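CCMAN5 (Cellulosimicrobium cellulans, PDB 2XSG) probably hydrolyses alpha-mannosidic bonds as a calcium-binding family 92 glycoside hydrolase, and enables mannose-6-phosphate modification of lysosomal enzymes made in yeast. Local coordinates at residues 169-177 and 227-236; 201-210 and 248-259. All coordinates share one frame; numbering follows the deposited sequence.

Contacts 1 and 2 lie in the same antiparallel beta-sheet of the GH92 N-terminal domain, their centres about 14 Å apart. In this part of the sheet the strands run 228-231, 169-179, 185-195, 198-208, 248-255, so strand 185-195 separates the two pairs. Along the chain the segments alternate: 169-177, 201-210, 227-236, 248-259. The hydroxyl of Y204 in contact 2 bridges the gap, its OH lying 2.6 Å from S174 O of contact 1, a probable hydrogen bond. Residues 235-236 begin strand 235-240 of a second, five-stranded sheet, so contact 1 also joins two sheets, whereas contact 2 ends where the chain enters helix 259-270.

Contact 1: residues 169-177 and 227-236; sequences SRRSSSVQV and TAQDGVDTGA
Strand 169-177 runs antiparallel to strand 228-231, with S173 paired to G231 and V175 to Q229 by two backbone bonds each; V177 N to T227 O (2.7 Å) adds one more. After G231 the chain doubles back, and S173 ties down this turn by its side chain. T234 OG1 donates to S173 OG (2.7 Å), which donates onward to V232 O (2.8 Å) from above the carbonyl plane, 54° out of it. With S173 OG between its own backbone N and carbonyl carbon (chi1 69°), the hydroxyl faces both partners. Beside it, R170 CG passes V232 CG1 at 3.8 Å, the two side chains heading opposite ways; the guanidinium is held by L163 O and a salt bridge to D78. On the S173 side of the sheet, V175 CG1 lies alongside Q229 CB at 3.8 Å, while V175 CG2 meets A236 CB. Q229 NE2 turns from the strand to bond T216 OG1. On the opposite face Q176 NE2 donates to a water (2.6 Å) that also bonds T227 OG1. The chemistry is thus two-sided: a buried serine hydroxyl, satisfied as both donor and acceptor, fixes the turn between two sheets, while the Q176 end is joined through water.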
ATOM      1  N   SER A 169     -14.990  -0.890  12.605  1.00  3.33           N
ATOM      2  CA  SER A 169     -15.609  -0.512  13.878  1.00  2.77           C
ATOM      3  C   SER A 169     -15.896   0.972  13.949  1.00  2.78           C
ATOM      4  O   SER A 169     -14.981   1.796  13.855  1.00  2.21           O
ATOM      5  CB  SER A 169     -14.714  -0.930  15.067  1.00  2.48           C
ATOM      6  OG  SER A 169     -15.250  -0.479  16.301  1.00  2.30           O
ATOM      7  N   ARG A 170     -17.176   1.283  14.113  1.00  2.21           N
ATOM      8  CA  ARG A 170     -17.628   2.635  14.364  1.00  3.20           C
ATOM      9  C   ARG A 170     -17.547   2.903  15.865  1.00  3.11           C
ATOM     10  O   ARG A 170     -18.121   2.151  16.665  1.00  2.98           O
ATOM     11  CB  ARG A 170     -19.065   2.823  13.837  1.00  3.45           C
ATOM     12  CG  ARG A 170     -19.856   4.006  14.423  1.00  2.73           C
ATOM     13  CD  ARG A 170     -19.206   5.390  14.145  1.00  4.41           C
ATOM     14  NE  ARG A 170     -19.289   5.715  12.727  1.00  2.89           N
ATOM     15  CZ  ARG A 170     -18.249   5.796  11.902  1.00  2.98           C
ATOM     16  NH1 ARG A 170     -16.997   5.647  12.337  1.00  4.16           N
ATOM     17  NH2 ARG A 170     -18.461   6.067  10.628  1.00  2.00           N
ATOM     18  N   ARG A 171     -16.825   3.951  16.237  1.00  2.36           N
ATOM     19  CA  ARG A 171     -16.672   4.316  17.660  1.00  2.85           C
ATOM     20  C   ARG A 171     -17.616   5.433  18.085  1.00  2.64           C
ATOM     21  O   ARG A 171     -18.282   5.313  19.108  1.00  2.70           O
ATOM     22  CB  ARG A 171     -15.207   4.647  18.017  1.00  2.39           C
ATOM     23  CG  ARG A 171     -14.242   3.456  17.837  1.00  3.88           C
ATOM     24  CD  ARG A 171     -14.683   2.247  18.684  1.00  4.93           C
ATOM     25  NE  ARG A 171     -13.990   0.995  18.354  1.00  7.90           N
ATOM     26  CZ  ARG A 171     -12.803   0.641  18.852  1.00  9.00           C
ATOM     27  NH1 ARG A 171     -12.159   1.450  19.681  1.00  6.83           N
ATOM     28  NH2 ARG A 171     -12.247  -0.520  18.516  1.00  7.40           N
ATOM     29  N   SER A 172     -17.667   6.504  17.299  1.00  2.18           N
ATOM     30  CA  SER A 172     -18.612   7.592  17.533  1.00  2.36           C
ATOM     31  C   SER A 172     -18.847   8.366  16.233  1.00  2.53           C
ATOM     32  O   SER A 172     -18.012   8.332  15.315  1.00  2.00           O
ATOM     33  CB  SER A 172     -18.135   8.527  18.642  1.00  2.33           C
ATOM     34  OG  SER A 172     -16.938   9.183  18.273  1.00  3.72           O
ATOM     35  N   SER A 173     -19.986   9.046  16.156  1.00  2.41           N
ATOM     36  CA  SER A 173     -20.284   9.892  15.006  1.00  3.42           C
ATOM     37  C   SER A 173     -21.223  11.020  15.409  1.00  3.80           C
ATOM     38  O   SER A 173     -21.873  10.948  16.464  1.00  4.55           O
ATOM     39  CB  SER A 173     -20.910   9.066  13.867  1.00  3.32           C
ATOM     40  OG  SER A 173     -22.220   8.641  14.226  1.00  4.99           O
ATOM     41  N   SER A 174     -21.272  12.070  14.586  1.00  4.11           N
ATOM     42  CA  SER A 174     -22.219  13.173  14.795  1.00  4.21           C
ATOM     43  C   SER A 174     -22.638  13.774  13.479  1.00  4.20           C
ATOM     44  O   SER A 174     -21.940  13.650  12.462  1.00  3.42           O
ATOM     45  CB  SER A 174     -21.625  14.274  15.679  1.00  3.97           C
ATOM     46  OG  SER A 174     -20.560  14.932  14.996  1.00  2.64           O
ATOM     47  N   VAL A 175     -23.786  14.442  13.509  1.00  4.48           N
ATOM     48  CA  VAL A 175     -24.292  15.134  12.336  1.00  4.87           C
ATOM     49  C   VAL A 175     -25.062  16.379  12.794  1.00  5.58           C
ATOM     50  O   VAL A 175     -25.856  16.315  13.728  1.00  5.67           O
ATOM     51  CB  VAL A 175     -25.115  14.183  11.416  1.00  4.88           C
ATOM     52  CG1 VAL A 175     -26.318  13.557  12.183  1.00  4.21           C
ATOM     53  CG2 VAL A 175     -25.563  14.910  10.119  1.00  4.08           C
ATOM     54  N   GLN A 176     -24.744  17.514  12.185  1.00  5.95           N
ATOM     55  CA  GLN A 176     -25.487  18.743  12.377  1.00  7.10           C
ATOM     56  C   GLN A 176     -26.024  19.143  11.006  1.00  6.89           C
ATOM     57  O   GLN A 176     -25.273  19.155  10.021  1.00  6.23           O
ATOM     58  CB  GLN A 176     -24.551  19.814  12.940  1.00  8.08           C
ATOM     59  CG  GLN A 176     -25.200  21.168  13.225  1.00 11.45           C
ATOM     60  CD  GLN A 176     -26.021  21.146  14.488  1.00 12.62           C
ATOM     61  OE1 GLN A 176     -25.520  20.808  15.562  1.00 16.87           O
ATOM     62  NE2 GLN A 176     -27.292  21.485  14.368  1.00 14.62           N
ATOM     63  N   VAL A 177     -27.314  19.467  10.956  1.00  6.86           N
ATOM     64  CA  VAL A 177     -27.980  19.921   9.741  1.00  8.23           C
ATOM     65  C   VAL A 177     -28.154  21.448   9.677  1.00  8.83           C
ATOM     66  O   VAL A 177     -28.547  22.068  10.661  1.00  8.73           O
ATOM     67  CB  VAL A 177     -29.387  19.262   9.614  1.00  8.01           C
ATOM     68  CG1 VAL A 177     -30.060  19.682   8.335  1.00  8.69           C
ATOM     69  CG2 VAL A 177     -29.255  17.766   9.652  1.00  8.74           C
ATOM     70  N   THR A 227     -32.237  18.604  14.217  1.00  7.99           N
ATOM     71  CA  THR A 227     -31.174  18.978  13.287  1.00  7.82           C
ATOM     72  C   THR A 227     -29.778  18.561  13.765  1.00  7.86           C
ATOM     73  O   THR A 227     -28.787  18.857  13.094  1.00  7.76           O
ATOM     74  CB  THR A 227     -31.177  20.497  13.047  1.00  8.09           C
ATOM     75  OG1 THR A 227     -31.199  21.165  14.319  1.00  6.88           O
ATOM     76  CG2 THR A 227     -32.396  20.925  12.213  1.00  8.46           C
ATOM     77  N   ALA A 228     -29.703  17.909  14.932  1.00  7.62           N
ATOM     78  CA  ALA A 228     -28.411  17.512  15.539  1.00  7.30           C
ATOM     79  C   ALA A 228     -28.480  16.108  16.143  1.00  6.93           C
ATOM     80  O   ALA A 228     -29.477  15.744  16.778  1.00  6.79           O
ATOM     81  CB  ALA A 228     -27.975  18.523  16.613  1.00  7.81           C
ATOM     82  N   GLN A 229     -27.429  15.323  15.924  1.00  5.74           N
ATOM     83  CA  GLN A 229     -27.273  14.031  16.575  1.00  5.21           C
ATOM     84  C   GLN A 229     -25.819  13.854  16.957  1.00  5.10           C
ATOM     85  O   GLN A 229     -24.925  14.380  16.293  1.00  4.77           O
ATOM     86  CB  GLN A 229     -27.692  12.864  15.657  1.00  4.59           C
ATOM     87  CG  GLN A 229     -29.128  12.902  15.118  1.00  5.24           C
ATOM     88  CD  GLN A 229     -30.201  12.570  16.159  1.00  3.89           C
ATOM     89  OE1 GLN A 229     -29.914  12.029  17.207  1.00  3.94           O
ATOM     90  NE2 GLN A 229     -31.450  12.869  15.841  1.00  4.42           N
ATOM     91  N   ASP A 230     -25.588  13.094  18.021  1.00  5.10           N
ATOM     92  CA  ASP A 230     -24.250  12.832  18.508  1.00  5.36           C
ATOM     93  C   ASP A 230     -24.267  11.518  19.289  1.00  5.03           C
ATOM     94  O   ASP A 230     -24.907  11.419  20.325  1.00  4.27           O
ATOM     95  CB  ASP A 230     -23.808  13.985  19.410  1.00  6.31           C
ATOM     96  CG  ASP A 230     -22.330  13.955  19.728  1.00  8.20           C
ATOM     97  OD1 ASP A 230     -21.599  13.078  19.207  1.00  8.99           O
ATOM     98  OD2 ASP A 230     -21.898  14.841  20.509  1.00 12.10           O
ATOM     99  N   GLY A 231     -23.563  10.510  18.795  1.00  4.15           N
ATOM    100  CA  GLY A 231     -23.618   9.185  19.421  1.00  3.52           C
ATOM    101  C   GLY A 231     -22.693   8.225  18.713  1.00  3.03           C
ATOM    102  O   GLY A 231     -21.522   8.528  18.512  1.00  2.58           O
ATOM    103  N   VAL A 232     -23.228   7.068  18.339  1.00  3.10           N
ATOM    104  CA  VAL A 232     -22.466   6.030  17.646  1.00  2.62           C
ATOM    105  C   VAL A 232     -23.102   5.769  16.284  1.00  2.98           C
ATOM    106  O   VAL A 232     -22.485   6.042  15.240  1.00  2.65           O
ATOM    107  CB  VAL A 232     -22.416   4.735  18.473  1.00  2.61           C
ATOM    108  CG1 VAL A 232     -21.526   3.706  17.799  1.00  2.00           C
ATOM    109  CG2 VAL A 232     -21.890   5.027  19.864  1.00  2.00           C
ATOM    110  N   ASP A 233     -24.337   5.257  16.300  1.00  3.22           N
ATOM    111  CA  ASP A 233     -25.139   5.107  15.079  1.00  3.49           C
ATOM    112  C   ASP A 233     -25.961   6.382  14.890  1.00  4.11           C
ATOM    113  O   ASP A 233     -26.982   6.589  15.576  1.00  4.42           O
ATOM    114  CB  ASP A 233     -26.056   3.885  15.206  1.00  3.24           C
ATOM    115  CG  ASP A 233     -26.786   3.532  13.911  1.00  4.68           C
ATOM    116  OD1 ASP A 233     -26.747   4.314  12.941  1.00  3.73           O
ATOM    117  OD2 ASP A 233     -27.409   2.440  13.866  1.00  6.32           O
ATOM    118  N   THR A 234     -25.510   7.249  13.984  1.00  3.91           N
ATOM    119  CA  THR A 234     -26.286   8.426  13.602  1.00  3.46           C
ATOM    120  C   THR A 234     -26.371   8.481  12.081  1.00  3.81           C
ATOM    121  O   THR A 234     -25.617   7.786  11.373  1.00  3.71           O
ATOM    122  CB  THR A 234     -25.691   9.778  14.164  1.00  3.32           C
ATOM    123  OG1 THR A 234     -24.433  10.064  13.545  1.00  3.57           O
ATOM    124  CG2 THR A 234     -25.491   9.711  15.669  1.00  2.78           C
ATOM    125  N   GLY A 235     -27.295   9.297  11.584  1.00  3.22           N
ATOM    126  CA  GLY A 235     -27.423   9.527  10.160  1.00  3.13           C
ATOM    127  C   GLY A 235     -28.390  10.625   9.801  1.00  2.98           C
ATOM    128  O   GLY A 235     -29.057  11.192  10.673  1.00  3.54           O
ATOM    129  N   ALA A 236     -28.468  10.919   8.507  1.00  2.96           N
ATOM    130  CA  ALA A 236     -29.414  11.895   7.974  1.00  3.15           C
ATOM    131  C   ALA A 236     -30.000  11.397   6.656  1.00  3.47           C
ATOM    132  O   ALA A 236     -29.349  10.660   5.913  1.00  3.37           O
ATOM    133  CB  ALA A 236     -28.739  13.253   7.788  1.00  3.36           C
TER
HETATM  134  O   HOH W   1     -29.281  21.696  15.999  1.00 20.04           O

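Contact 2: residues 201-210 and 248-259; sequences TLYYTARTLQ and IGLQVTLSPVSV
Y203 and S255, T205 and T253, and R207 and Q251 form three hydrogen-bonded antiparallel pairs with two backbone bonds each, the Y203 N to S255 O bond measuring 2.7 Å. A longer bond, L209 N to G249 O at 3.2 Å, follows. Alternating with these pairs, on the other face, are the apolar contacts: Y204 CB on L254 CD2 (4.0 Å) and A206 CB on V252 CG2 (3.9 Å); T208 CG2 on L250 CD1 follows beyond R207 and Q251. The aromatic contact is made by Y203, whose CG is anti to the carbonyl carbon (chi1 -58°), turning the ring to the 255-258 turn. S258 CA lies over its face, 4.0 Å from the centroid, in a CH-pi contact, S255 O meets the edge in plane, and V259 CG2 packs on Y203 CB. Replacing Y203 by an alanine would remove the ring, and is likely to leave S258 CA without its CH-pi partner and the turn less firmly held. Of the polar side chains, Q251 NE2 as modelled comes 2.8 Å from R207 NH2, donor against donor, so the orientation of the amide is doubtful. S255 OG accepts from V257 N (3.0 Å), an ST turn, and S258 OG caps Q261 N. Together these make an antiparallel strand pair of the GH92 N-terminal domain that passes, through an ST turn and a serine N-cap, into helix 259-270.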
ATOM      1  N   THR A 201     -10.024   9.962  13.930  1.00  2.78           N
ATOM      2  CA  THR A 201     -11.181  10.827  13.731  1.00  2.69           C
ATOM      3  C   THR A 201     -11.010  11.702  12.487  1.00  2.22           C
ATOM      4  O   THR A 201      -9.934  12.269  12.257  1.00  2.32           O
ATOM      5  CB  THR A 201     -11.403  11.709  14.962  1.00  2.83           C
ATOM      6  OG1 THR A 201     -11.663  10.859  16.089  1.00  2.74           O
ATOM      7  CG2 THR A 201     -12.589  12.677  14.756  1.00  2.00           C
ATOM      8  N   LEU A 202     -12.078  11.803  11.704  1.00  2.19           N
ATOM      9  CA  LEU A 202     -12.151  12.727  10.563  1.00  2.11           C
ATOM     10  C   LEU A 202     -13.399  13.587  10.656  1.00  2.30           C
ATOM     11  O   LEU A 202     -14.468  13.106  11.063  1.00  2.20           O
ATOM     12  CB  LEU A 202     -12.158  11.953   9.244  1.00  2.74           C
ATOM     13  CG  LEU A 202     -10.820  11.359   8.788  1.00  2.00           C
ATOM     14  CD1 LEU A 202     -11.077  10.470   7.594  1.00  2.41           C
ATOM     15  CD2 LEU A 202      -9.802  12.479   8.422  1.00  3.37           C
ATOM     16  N   TYR A 203     -13.259  14.866  10.308  1.00  2.41           N
ATOM     17  CA  TYR A 203     -14.395  15.787  10.245  1.00  2.45           C
ATOM     18  C   TYR A 203     -14.883  15.887   8.811  1.00  2.79           C
ATOM     19  O   TYR A 203     -14.105  15.700   7.866  1.00  2.94           O
ATOM     20  CB  TYR A 203     -14.026  17.169  10.821  1.00  2.40           C
ATOM     21  CG  TYR A 203     -13.560  17.061  12.248  1.00  2.00           C
ATOM     22  CD1 TYR A 203     -12.215  16.854  12.540  1.00  3.38           C
ATOM     23  CD2 TYR A 203     -14.465  17.108  13.304  1.00  2.98           C
ATOM     24  CE1 TYR A 203     -11.764  16.724  13.839  1.00  2.00           C
ATOM     25  CE2 TYR A 203     -14.023  16.961  14.644  1.00  3.00           C
ATOM     26  CZ  TYR A 203     -12.669  16.776  14.892  1.00  3.87           C
ATOM     27  OH  TYR A 203     -12.204  16.652  16.187  1.00  2.19           O
ATOM     28  N   TYR A 204     -16.177  16.145   8.641  1.00  2.50           N
ATOM     29  CA  TYR A 204     -16.733  16.208   7.290  1.00  2.82           C
ATOM     30  C   TYR A 204     -17.708  17.388   7.127  1.00  2.70           C
ATOM     31  O   TYR A 204     -18.297  17.853   8.087  1.00  2.11           O
ATOM     32  CB  TYR A 204     -17.408  14.865   6.914  1.00  2.81           C
ATOM     33  CG  TYR A 204     -18.679  14.641   7.700  1.00  4.05           C
ATOM     34  CD1 TYR A 204     -19.910  15.064   7.198  1.00  4.87           C
ATOM     35  CD2 TYR A 204     -18.643  14.065   8.978  1.00  5.59           C
ATOM     36  CE1 TYR A 204     -21.073  14.898   7.926  1.00  4.85           C
ATOM     37  CE2 TYR A 204     -19.810  13.904   9.728  1.00  3.40           C
ATOM     38  CZ  TYR A 204     -21.015  14.329   9.193  1.00  6.32           C
ATOM     39  OH  TYR A 204     -22.173  14.175   9.907  1.00  6.94           O
ATOM     40  N   THR A 205     -17.870  17.845   5.884  1.00  3.03           N
ATOM     41  CA  THR A 205     -18.970  18.714   5.490  1.00  2.58           C
ATOM     42  C   THR A 205     -19.522  18.164   4.170  1.00  3.29           C
ATOM     43  O   THR A 205     -18.756  17.724   3.319  1.00  3.05           O
ATOM     44  CB  THR A 205     -18.524  20.201   5.327  1.00  2.37           C
ATOM     45  OG1 THR A 205     -19.661  21.000   4.971  1.00  2.69           O
ATOM     46  CG2 THR A 205     -17.466  20.343   4.225  1.00  2.00           C
ATOM     47  N   ALA A 206     -20.847  18.123   4.039  1.00  3.68           N
ATOM     48  CA  ALA A 206     -21.495  17.640   2.805  1.00  4.47           C
ATOM     49  C   ALA A 206     -22.631  18.582   2.501  1.00  4.58           C
ATOM     50  O   ALA A 206     -23.503  18.792   3.345  1.00  5.82           O
ATOM     51  CB  ALA A 206     -22.019  16.205   2.984  1.00  4.35           C
ATOM     52  N   ARG A 207     -22.612  19.190   1.324  1.00  4.78           N
ATOM     53  CA  ARG A 207     -23.711  20.057   0.922  1.00  5.09           C
ATOM     54  C   ARG A 207     -24.401  19.456  -0.293  1.00  5.18           C
ATOM     55  O   ARG A 207     -23.748  18.819  -1.121  1.00  5.05           O
ATOM     56  CB  ARG A 207     -23.202  21.462   0.587  1.00  5.24           C
ATOM     57  CG  ARG A 207     -22.258  21.518  -0.634  1.00  5.92           C
ATOM     58  CD  ARG A 207     -21.738  22.939  -0.888  1.00  8.59           C
ATOM     59  NE  ARG A 207     -21.345  23.079  -2.283  1.00 12.46           N
ATOM     60  CZ  ARG A 207     -20.679  24.105  -2.798  1.00 14.37           C
ATOM     61  NH1 ARG A 207     -20.297  25.119  -2.025  1.00 18.57           N
ATOM     62  NH2 ARG A 207     -20.385  24.117  -4.087  1.00 11.97           N
ATOM     63  N   THR A 208     -25.719  19.650  -0.384  1.00  5.03           N
ATOM     64  CA  THR A 208     -26.461  19.337  -1.601  1.00  4.88           C
ATOM     65  C   THR A 208     -26.333  20.552  -2.514  1.00  5.08           C
ATOM     66  O   THR A 208     -25.982  21.656  -2.058  1.00  4.26           O
ATOM     67  CB  THR A 208     -27.960  19.029  -1.330  1.00  4.87           C
ATOM     68  OG1 THR A 208     -28.626  20.216  -0.897  1.00  6.60           O
ATOM     69  CG2 THR A 208     -28.127  17.930  -0.261  1.00  5.08           C
ATOM     70  N   LEU A 209     -26.584  20.339  -3.799  1.00  4.45           N
ATOM     71  CA  LEU A 209     -26.568  21.417  -4.766  1.00  5.26           C
ATOM     72  C   LEU A 209     -27.991  21.788  -5.197  1.00  5.37           C
ATOM     73  O   LEU A 209     -28.183  22.764  -5.927  1.00  6.01           O
ATOM     74  CB  LEU A 209     -25.693  21.045  -5.978  1.00  4.92           C
ATOM     75  CG  LEU A 209     -24.238  20.696  -5.643  1.00  5.54           C
ATOM     76  CD1 LEU A 209     -23.522  20.173  -6.878  1.00  5.71           C
ATOM     77  CD2 LEU A 209     -23.489  21.906  -5.062  1.00  6.51           C
ATOM     78  N   GLN A 210     -28.968  21.006  -4.739  1.00  5.28           N
ATOM     79  CA  GLN A 210     -30.400  21.271  -4.961  1.00  6.01           C
ATOM     80  C   GLN A 210     -31.108  21.372  -3.621  1.00  6.33           C
ATOM     81  O   GLN A 210     -30.554  20.915  -2.607  1.00  6.83           O
ATOM     82  CB  GLN A 210     -31.040  20.172  -5.829  1.00  5.86           C
ATOM     83  CG  GLN A 210     -30.598  20.210  -7.285  1.00  5.07           C
ATOM     84  CD  GLN A 210     -29.189  19.671  -7.479  1.00  7.03           C
ATOM     85  OE1 GLN A 210     -28.443  20.131  -8.349  1.00  8.22           O
ATOM     86  NE2 GLN A 210     -28.815  18.692  -6.666  1.00  4.78           N
ATOM     87  N   ILE A 248     -29.298  15.322  -9.211  1.00  7.18           N
ATOM     88  CA  ILE A 248     -29.070  15.462  -7.775  1.00  6.42           C
ATOM     89  C   ILE A 248     -27.560  15.434  -7.502  1.00  6.11           C
ATOM     90  O   ILE A 248     -26.885  14.442  -7.766  1.00  6.21           O
ATOM     91  CB  ILE A 248     -29.777  14.331  -6.991  1.00  6.69           C
ATOM     92  CG1 ILE A 248     -31.291  14.310  -7.285  1.00  6.69           C
ATOM     93  CG2 ILE A 248     -29.511  14.473  -5.489  1.00  6.34           C
ATOM     94  CD1 ILE A 248     -32.046  15.610  -6.886  1.00  6.68           C
ATOM     95  N   GLY A 249     -27.041  16.528  -6.973  1.00  5.75           N
ATOM     96  CA  GLY A 249     -25.600  16.683  -6.705  1.00  5.33           C
ATOM     97  C   GLY A 249     -25.263  16.772  -5.219  1.00  5.01           C
ATOM     98  O   GLY A 249     -26.064  17.239  -4.408  1.00  4.56           O
ATOM     99  N   LEU A 250     -24.075  16.297  -4.860  1.00  4.19           N
ATOM    100  CA  LEU A 250     -23.624  16.295  -3.486  1.00  3.68           C
ATOM    101  C   LEU A 250     -22.118  16.453  -3.489  1.00  3.96           C
ATOM    102  O   LEU A 250     -21.435  15.894  -4.350  1.00  3.22           O
ATOM    103  CB  LEU A 250     -24.001  14.983  -2.790  1.00  4.02           C
ATOM    104  CG  LEU A 250     -23.817  14.990  -1.273  1.00  3.60           C
ATOM    105  CD1 LEU A 250     -24.998  15.689  -0.650  1.00  2.76           C
ATOM    106  CD2 LEU A 250     -23.670  13.584  -0.708  1.00  2.17           C
ATOM    107  N   GLN A 251     -21.606  17.213  -2.521  1.00  3.99           N
ATOM    108  CA  GLN A 251     -20.172  17.448  -2.407  1.00  3.91           C
ATOM    109  C   GLN A 251     -19.762  17.207  -0.968  1.00  3.70           C
ATOM    110  O   GLN A 251     -20.300  17.823  -0.053  1.00  3.32           O
ATOM    111  CB  GLN A 251     -19.814  18.876  -2.859  1.00  4.18           C
ATOM    112  CG  GLN A 251     -20.216  19.215  -4.311  1.00  5.20           C
ATOM    113  CD  GLN A 251     -19.642  20.532  -4.788  1.00  6.32           C
ATOM    114  OE1 GLN A 251     -19.352  20.713  -5.980  1.00  7.81           O
ATOM    115  NE2 GLN A 251     -19.459  21.460  -3.863  1.00  5.35           N
ATOM    116  N   VAL A 252     -18.818  16.288  -0.771  1.00  4.21           N
ATOM    117  CA  VAL A 252     -18.395  15.884   0.570  1.00  4.45           C
ATOM    118  C   VAL A 252     -16.900  16.157   0.715  1.00  4.79           C
ATOM    119  O   VAL A 252     -16.109  15.683  -0.100  1.00  4.56           O
ATOM    120  CB  VAL A 252     -18.628  14.367   0.798  1.00  4.89           C
ATOM    121  CG1 VAL A 252     -18.222  13.954   2.211  1.00  4.71           C
ATOM    122  CG2 VAL A 252     -20.089  13.966   0.498  1.00  5.38           C
ATOM    123  N   THR A 253     -16.509  16.895   1.750  1.00  3.94           N
ATOM    124  CA  THR A 253     -15.084  17.152   1.978  1.00  4.13           C
ATOM    125  C   THR A 253     -14.687  16.719   3.393  1.00  3.77           C
ATOM    126  O   THR A 253     -15.470  16.912   4.336  1.00  3.52           O
ATOM    127  CB  THR A 253     -14.727  18.632   1.703  1.00  4.06           C
ATOM    128  OG1 THR A 253     -15.066  18.945   0.348  1.00  4.28           O
ATOM    129  CG2 THR A 253     -13.246  18.907   1.904  1.00  4.06           C
ATOM    130  N   LEU A 254     -13.493  16.123   3.504  1.00  3.10           N
ATOM    131  CA  LEU A 254     -12.944  15.578   4.754  1.00  3.15           C
ATOM    132  C   LEU A 254     -11.761  16.387   5.277  1.00  3.16           C
ATOM    133  O   LEU A 254     -10.936  16.877   4.517  1.00  3.79           O
ATOM    134  CB  LEU A 254     -12.477  14.115   4.549  1.00  3.45           C
ATOM    135  CG  LEU A 254     -13.490  13.125   3.977  1.00  2.89           C
ATOM    136  CD1 LEU A 254     -12.871  11.815   3.443  1.00  2.93           C
ATOM    137  CD2 LEU A 254     -14.543  12.821   5.048  1.00  2.00           C
ATOM    138  N   SER A 255     -11.651  16.486   6.593  1.00  3.27           N
ATOM    139  CA  SER A 255     -10.514  17.170   7.212  1.00  3.13           C
ATOM    140  C   SER A 255     -10.200  16.504   8.530  1.00  2.54           C
ATOM    141  O   SER A 255     -11.111  16.235   9.308  1.00  2.56           O
ATOM    142  CB  SER A 255     -10.826  18.654   7.451  1.00  3.13           C
ATOM    143  OG  SER A 255      -9.776  19.312   8.164  1.00  3.49           O
ATOM    144  N   PRO A 256      -8.908  16.235   8.786  1.00  2.29           N
ATOM    145  CA  PRO A 256      -8.478  15.751  10.084  1.00  2.32           C
ATOM    146  C   PRO A 256      -8.497  16.853  11.141  1.00  2.53           C
ATOM    147  O   PRO A 256      -8.290  16.571  12.338  1.00  2.28           O
ATOM    148  CB  PRO A 256      -7.036  15.288   9.822  1.00  2.75           C
ATOM    149  CG  PRO A 256      -6.911  15.194   8.302  1.00  2.07           C
ATOM    150  CD  PRO A 256      -7.786  16.303   7.838  1.00  2.52           C
ATOM    151  N   VAL A 257      -8.765  18.088  10.717  1.00  2.41           N
ATOM    152  CA  VAL A 257      -8.619  19.253  11.597  1.00  2.47           C
ATOM    153  C   VAL A 257      -9.943  19.713  12.235  1.00  2.66           C
ATOM    154  O   VAL A 257     -10.027  19.869  13.465  1.00  2.13           O
ATOM    155  CB  VAL A 257      -7.943  20.421  10.842  1.00  2.32           C
ATOM    156  CG1 VAL A 257      -8.015  21.734  11.625  1.00  2.00           C
ATOM    157  CG2 VAL A 257      -6.493  20.058  10.507  1.00  3.40           C
ATOM    158  N   SER A 258     -10.955  19.975  11.410  1.00  2.91           N
ATOM    159  CA  SER A 258     -12.237  20.458  11.928  1.00  3.37           C
ATOM    160  C   SER A 258     -13.266  20.520  10.845  1.00  3.75           C
ATOM    161  O   SER A 258     -12.943  20.401   9.646  1.00  3.80           O
ATOM    162  CB  SER A 258     -12.097  21.845  12.584  1.00  3.66           C
ATOM    163  OG  SER A 258     -11.907  22.884  11.623  1.00  3.41           O
ATOM    164  N   VAL A 259     -14.518  20.683  11.266  1.00  3.20           N
ATOM    165  CA  VAL A 259     -15.596  20.871  10.321  1.00  3.32           C
ATOM    166  C   VAL A 259     -15.376  22.165   9.534  1.00  3.51           C
ATOM    167  O   VAL A 259     -15.511  22.185   8.308  1.00  3.41           O
ATOM    168  CB  VAL A 259     -16.974  20.867  11.028  1.00  3.86           C
ATOM    169  CG1 VAL A 259     -17.987  21.727  10.254  1.00  2.01           C
ATOM    170  CG2 VAL A 259     -17.483  19.416  11.168  1.00  3.03           C
TER